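Local coordinates for CCHC-type domain-containing protein (PDB 7C45) that trims guide RNAs in Trypanosoma brucei, probably as a metal-dependent 3'-5' exonuclease of the RNase D family that binds single RNA strands, at residues 187-190 / 191-195; 101-104 / 105-109. All coordinates share one frame; numbering follows the deposited sequence.

In the fold
Both contacts belong to the 3'-5' exonuclease part of the chain, which has the RNase H-like mixed sheet. Interaction 2 comes first along the sequence, where strand 97-100 runs out into helix 104-114; interaction 1 follows later, in the middle of helix 182-202. Their centres are 15 Å apart, yet they touch: CD1 of Ile195 packs 3.8 Å from the backbone N of Phe101. Strand 37-44, which carries Asp41 and Glu43, runs beside strand 97-100 and under helix 182-202. Asp191 and Asp106 therefore approach the metal region from two different helices, consistent with the four acidic residues of DEDD exonucleases, while residues 101-109 also hold the RNA.

Interaction 1: residues 187-190 / 191-195; sequences YAAG and DVRHI. With CA (calcium ion), chain E.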
loop_
_atom_site.group_PDB
_atom_site.type_symbol
_atom_site.label_atom_id
_atom_site.label_comp_id
_atom_site.label_asym_id
_atom_site.label_seq_id
_atom_site.Cartn_x
_atom_site.Cartn_y
_atom_site.Cartn_z
ATOM N N TYR A 187 2.773 4.368 14.866
ATOM C CA TYR A 187 3.482 4.362 13.596
ATOM C C TYR A 187 3.147 3.105 12.811
ATOM O O TYR A 187 2.735 3.181 11.659
ATOM C CB TYR A 187 4.981 4.470 13.822
ATOM C CG TYR A 187 5.748 4.552 12.529
ATOM C CD1 TYR A 187 6.168 3.399 11.876
ATOM C CD2 TYR A 187 6.059 5.786 11.958
ATOM C CE1 TYR A 187 6.872 3.468 10.697
ATOM C CE2 TYR A 187 6.764 5.859 10.776
ATOM C CZ TYR A 187 7.165 4.696 10.152
ATOM O OH TYR A 187 7.871 4.746 8.975
ATOM N N ALA A 188 3.281 1.934 13.443
ATOM C CA ALA A 188 2.945 0.691 12.763
ATOM C C ALA A 188 1.483 0.643 12.347
ATOM O O ALA A 188 1.148 -0.026 11.372
ATOM C CB ALA A 188 3.270 -0.514 13.653
ATOM N N ALA A 189 0.597 1.317 13.079
ATOM C CA ALA A 189 -0.826 1.209 12.770
ATOM C C ALA A 189 -1.246 2.039 11.566
ATOM O O ALA A 189 -2.286 1.758 10.981
ATOM C CB ALA A 189 -1.669 1.648 13.967
ATOM N N GLY A 190 -0.446 3.028 11.173
ATOM C CA GLY A 190 -0.940 4.043 10.250
ATOM C C GLY A 190 -1.234 3.512 8.860
ATOM O O GLY A 190 -2.266 3.832 8.272
ATOM N N ASP A 191 -0.334 2.696 8.306
ATOM C CA ASP A 191 -0.474 2.353 6.893
ATOM C C ASP A 191 -1.757 1.584 6.593
ATOM O O ASP A 191 -2.377 1.817 5.550
ATOM C CB ASP A 191 0.725 1.559 6.396
ATOM C CG ASP A 191 1.953 2.411 6.207
ATOM O OD1 ASP A 191 1.830 3.647 6.132
ATOM O OD2 ASP A 191 3.051 1.832 6.128
ATOM N N VAL A 192 -2.167 0.646 7.464
ATOM C CA VAL A 192 -3.327 -0.162 7.096
ATOM C C VAL A 192 -4.603 0.665 7.146
ATOM O O VAL A 192 -5.538 0.397 6.388
ATOM C CB VAL A 192 -3.473 -1.430 7.953
ATOM C CG1 VAL A 192 -2.442 -2.499 7.513
ATOM C CG2 VAL A 192 -3.396 -1.110 9.458
ATOM N N ARG A 193 -4.665 1.670 8.026
ATOM C CA ARG A 193 -5.787 2.611 7.966
ATOM C C ARG A 193 -5.840 3.278 6.600
ATOM O O ARG A 193 -6.900 3.374 5.977
ATOM C CB ARG A 193 -5.668 3.690 9.048
ATOM C CG ARG A 193 -5.791 3.233 10.487
ATOM C CD ARG A 193 -5.968 4.454 11.385
ATOM N NE ARG A 193 -5.757 4.152 12.782
ATOM C CZ ARG A 193 -4.635 4.405 13.449
ATOM N NH1 ARG A 193 -3.588 4.952 12.838
ATOM N NH2 ARG A 193 -4.542 4.083 14.728
ATOM N N HIS A 194 -4.692 3.754 6.132
ATOM C CA HIS A 194 -4.611 4.410 4.830
ATOM C C HIS A 194 -4.941 3.454 3.698
ATOM O O HIS A 194 -5.601 3.831 2.740
ATOM C CB HIS A 194 -3.214 4.985 4.636
ATOM C CG HIS A 194 -2.859 6.021 5.645
ATOM N ND1 HIS A 194 -3.789 6.886 6.180
ATOM C CD2 HIS A 194 -1.678 6.327 6.222
ATOM C CE1 HIS A 194 -3.193 7.682 7.049
ATOM N NE2 HIS A 194 -1.914 7.365 7.091
ATOM N N ILE A 195 -4.497 2.206 3.801
ATOM C CA ILE A 195 -4.821 1.220 2.783
ATOM C C ILE A 195 -6.324 0.996 2.709
ATOM O O ILE A 195 -6.901 0.943 1.620
ATOM C CB ILE A 195 -4.072 -0.094 3.062
ATOM C CG1 ILE A 195 -2.584 0.138 2.811
ATOM C CG2 ILE A 195 -4.609 -1.188 2.155
ATOM C CD1 ILE A 195 -1.646 -1.013 3.306
HETATM CA CA CA E . 4.086 0.092 7.444
HETATM O O HOH W 1 2.562 1.809 9.160
HETATM O O HOH W 2 -0.056 -0.537 8.942
HETATM O O HOH W 3 5.423 1.999 8.312
#
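Arg193 lies back along its own helix over Ala189 and Gly190. Its CB sits 3.5 Å from Gly190 O and its CG 3.8 Å from Ala189 O; the chain then runs extended to NE, which bonds to Tyr14 O. At the tip, the CB of Ala189 lies over one face of the guanidinium, 3.8 Å from NH2, and NH1 makes a salt bridge to Glu186. The next residue, His194, donates its N-H to Gly190 O, and the same oxygen lies over one face of the imidazole. Elsewhere this turn is opened by water. Water 1 gives a proton to Tyr187 O and accepts from Asp191 N, and water 2 does the same between Ala188 O and Val192 N, each standing in for a direct helical bond. Asp191 OD2 binds the calcium ion at 2.4 Å, water 3 at 2.5 Å and water 1 more distantly at 2.9 Å; Asp41, Glu43 and an RNA phosphate complete the site. Tyr187, four residues before Asp191, is consistent with the DEDDy class of exonucleases. Val192 and Ala188 turn this side of helix 182-202 onto strands 37-44 and 57-64, and Val192, Ala189 and Arg193 also rest on Val70 of strand 70-74.

Interaction 2: residues 101-104 / 105-109; sequences FDCR and RDVEA. With nucleotides of chain B.
Cys103 O accepts from Val107 N (2.8 Å) and Arg104 O from Glu108 N where the chain, having left strand 97-100 and kinked at Asp102 (phi 61°, psi 95°), enters helix 104-114; CG2 of Val107 packs on CB of Cys103. Asp102 caps this start: its OD1 takes Arg104 N at 3.2 Å on the anti side. The same oxygen accepts Arg104 NE at 2.9 Å from the other face of the carboxylate, on the syn side, while OD2 takes NH2 at 2.8 Å. The result is a side-on salt bridge with one nitrogen to each oxygen, possible because the arginine chain folds back at chi3 (-58°). Asp237 and Pro240 O hold the guanidinium from outside the turn. Facing the RNA, Asp102 OD2 receives the 2'-hydroxyl of U8 of chain B in a very short bond, O2' to OD2 2.5 Å, and Arg104 NH2 comes to 3.0 Å from O2 of the uracil of the same nucleotide. Arg105 is bent at chi2 and chi3 and grips Glu108 differently: NE and NH1 both reach OE1 from one face of its plane, each at 3.0 Å. Glu235 and the backbone N of Val232 are the further partners of this pair. Around Asp106, water 6 donates to Asp102 O, accepts from Asp106 N and also meets O2' of U9 of chain B. Asp106 binds manganese in another structure of this protein. Taken together, the three bonds from Arg104, backbone N and NE to OD1 and NH2 to OD2, fix the rotation of the Asp102 carboxylate and probably keep it ionised. That leaves OD2 placed to recognise the ribose 2'-hydroxyl, consistent with an enzyme that acts on RNA.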
loop_
_atom_site.group_PDB
_atom_site.type_symbol
_atom_site.label_atom_id
_atom_site.label_comp_id
_atom_site.label_asym_id
_atom_site.label_seq_id
_atom_site.Cartn_x
_atom_site.Cartn_y
_atom_site.Cartn_z
ATOM N N PHE A 101 -0.118 -2.309 0.111
ATOM C CA PHE A 101 0.503 -1.181 -0.585
ATOM C C PHE A 101 1.967 -1.572 -0.796
ATOM O O PHE A 101 2.792 -1.488 0.128
ATOM C CB PHE A 101 0.374 0.132 0.181
ATOM C CG PHE A 101 0.773 1.334 -0.641
ATOM C CD1 PHE A 101 -0.156 1.944 -1.457
ATOM C CD2 PHE A 101 2.066 1.821 -0.625
ATOM C CE1 PHE A 101 0.187 3.041 -2.225
ATOM C CE2 PHE A 101 2.422 2.902 -1.400
ATOM C CZ PHE A 101 1.476 3.516 -2.201
ATOM N N ASP A 102 2.262 -2.008 -2.026
ATOM C CA ASP A 102 3.476 -2.718 -2.405
ATOM C C ASP A 102 3.570 -4.028 -1.631
ATOM O O ASP A 102 4.107 -4.053 -0.516
ATOM C CB ASP A 102 4.746 -1.873 -2.191
ATOM C CG ASP A 102 5.989 -2.513 -2.856
ATOM O OD1 ASP A 102 5.870 -3.666 -3.292
ATOM O OD2 ASP A 102 7.048 -1.869 -2.935
ATOM N N CYS A 103 3.095 -5.118 -2.237
ATOM C CA CYS A 103 3.043 -6.422 -1.578
ATOM C C CYS A 103 4.343 -7.205 -1.693
ATOM O O CYS A 103 4.460 -8.274 -1.094
ATOM C CB CYS A 103 1.924 -7.285 -2.174
ATOM S SG CYS A 103 2.144 -7.795 -3.888
ATOM N N ARG A 104 5.325 -6.702 -2.432
ATOM C CA ARG A 104 6.395 -7.582 -2.900
ATOM C C ARG A 104 7.216 -8.138 -1.746
ATOM O O ARG A 104 7.345 -9.356 -1.582
ATOM C CB ARG A 104 7.290 -6.827 -3.881
ATOM C CG ARG A 104 6.616 -6.590 -5.231
ATOM C CD ARG A 104 7.487 -5.669 -6.106
ATOM N NE ARG A 104 7.714 -4.422 -5.423
ATOM C CZ ARG A 104 8.554 -3.484 -5.843
ATOM N NH1 ARG A 104 9.219 -3.646 -6.988
ATOM N NH2 ARG A 104 8.711 -2.388 -5.113
ATOM N N ARG A 105 7.828 -7.249 -0.977
ATOM C CA ARG A 105 8.620 -7.675 0.178
ATOM C C ARG A 105 7.753 -8.377 1.224
ATOM O O ARG A 105 8.204 -9.330 1.876
ATOM C CB ARG A 105 9.316 -6.465 0.804
ATOM C CG ARG A 105 10.795 -6.390 0.623
ATOM C CD ARG A 105 11.154 -6.440 -0.823
ATOM N NE ARG A 105 11.700 -7.738 -1.218
ATOM C CZ ARG A 105 12.025 -8.013 -2.471
ATOM N NH1 ARG A 105 12.512 -9.201 -2.808
ATOM N NH2 ARG A 105 11.863 -7.072 -3.397
ATOM N N ASP A 106 6.521 -7.905 1.417
ATOM C CA ASP A 106 5.626 -8.509 2.405
ATOM C C ASP A 106 5.349 -9.960 2.074
ATOM O O ASP A 106 5.431 -10.840 2.941
ATOM C CB ASP A 106 4.300 -7.749 2.462
ATOM C CG ASP A 106 4.440 -6.381 3.090
ATOM O OD1 ASP A 106 5.508 -6.091 3.652
ATOM O OD2 ASP A 106 3.456 -5.621 3.038
ATOM N N VAL A 107 5.010 -10.219 0.811
ATOM C CA VAL A 107 4.644 -11.556 0.382
ATOM C C VAL A 107 5.857 -12.472 0.429
ATOM O O VAL A 107 5.758 -13.648 0.827
ATOM C CB VAL A 107 4.014 -11.450 -1.019
ATOM C CG1 VAL A 107 4.213 -12.691 -1.827
ATOM C CG2 VAL A 107 2.545 -11.051 -0.871
ATOM N N GLU A 108 7.034 -11.931 0.085
ATOM C CA GLU A 108 8.261 -12.690 0.226
ATOM C C GLU A 108 8.481 -13.092 1.673
ATOM O O GLU A 108 8.853 -14.230 1.944
ATOM C CB GLU A 108 9.449 -11.875 -0.270
ATOM C CG GLU A 108 10.779 -12.588 -0.111
ATOM C CD GLU A 108 11.909 -11.735 -0.607
ATOM O OE1 GLU A 108 11.960 -10.563 -0.204
ATOM O OE2 GLU A 108 12.719 -12.218 -1.422
ATOM N N ALA A 109 8.234 -12.171 2.609
ATOM C CA ALA A 109 8.429 -12.484 4.026
ATOM C C ALA A 109 7.370 -13.447 4.529
ATOM O O ALA A 109 7.671 -14.332 5.342
ATOM C CB ALA A 109 8.435 -11.207 4.868
ATOM P P U B 8 10.314 6.363 -3.359
ATOM O OP1 U B 8 11.777 6.196 -3.501
ATOM O OP2 U B 8 9.621 7.279 -4.298
ATOM O "O5'" U B 8 9.704 4.904 -3.379
ATOM C "C5'" U B 8 8.418 4.656 -3.909
ATOM C "C4'" U B 8 8.050 3.214 -3.730
ATOM O "O4'" U B 8 9.015 2.377 -4.409
ATOM C "C3'" U B 8 8.042 2.687 -2.306
ATOM O "O3'" U B 8 6.845 3.016 -1.632
ATOM C "C2'" U B 8 8.229 1.191 -2.511
ATOM O "O2'" U B 8 7.010 0.583 -2.932
ATOM C "C1'" U B 8 9.191 1.177 -3.700
ATOM N N1 U B 8 10.617 1.118 -3.298
ATOM C C2 U B 8 11.132 -0.111 -2.978
ATOM O O2 U B 8 10.447 -1.113 -2.965
ATOM N N3 U B 8 12.470 -0.102 -2.642
ATOM C C4 U B 8 13.288 1.016 -2.648
ATOM O O4 U B 8 14.480 0.910 -2.341
ATOM C C5 U B 8 12.667 2.247 -3.025
ATOM C C6 U B 8 11.371 2.254 -3.338
ATOM P P U B 9 6.830 3.197 -0.036
ATOM O OP1 U B 9 5.444 3.596 0.312
ATOM O OP2 U B 9 7.967 4.085 0.300
ATOM O "O5'" U B 9 7.178 1.739 0.497
ATOM C "C5'" U B 9 6.172 0.754 0.707
ATOM C "C4'" U B 9 6.723 -0.591 1.148
ATOM O "O4'" U B 9 7.775 -1.050 0.270
ATOM C "C3'" U B 9 7.346 -0.681 2.531
ATOM O "O3'" U B 9 6.385 -0.738 3.558
ATOM C "C2'" U B 9 8.204 -1.935 2.430
ATOM O "O2'" U B 9 7.426 -3.120 2.551
ATOM C "C1'" U B 9 8.699 -1.836 0.991
ATOM N N1 U B 9 10.024 -1.196 0.913
ATOM C C2 U B 9 11.141 -1.948 1.280
ATOM O O2 U B 9 11.093 -3.100 1.661
ATOM N N3 U B 9 12.343 -1.300 1.189
ATOM C C4 U B 9 12.543 0.003 0.781
ATOM O O4 U B 9 13.689 0.446 0.755
ATOM C C5 U B 9 11.346 0.712 0.425
ATOM C C6 U B 9 10.152 0.108 0.501
HETATM O O HOH W 4 0.882 -3.458 2.508
HETATM O O HOH W 5 3.752 -3.258 2.234
HETATM O O HOH W 6 6.380 -5.036 0.550
#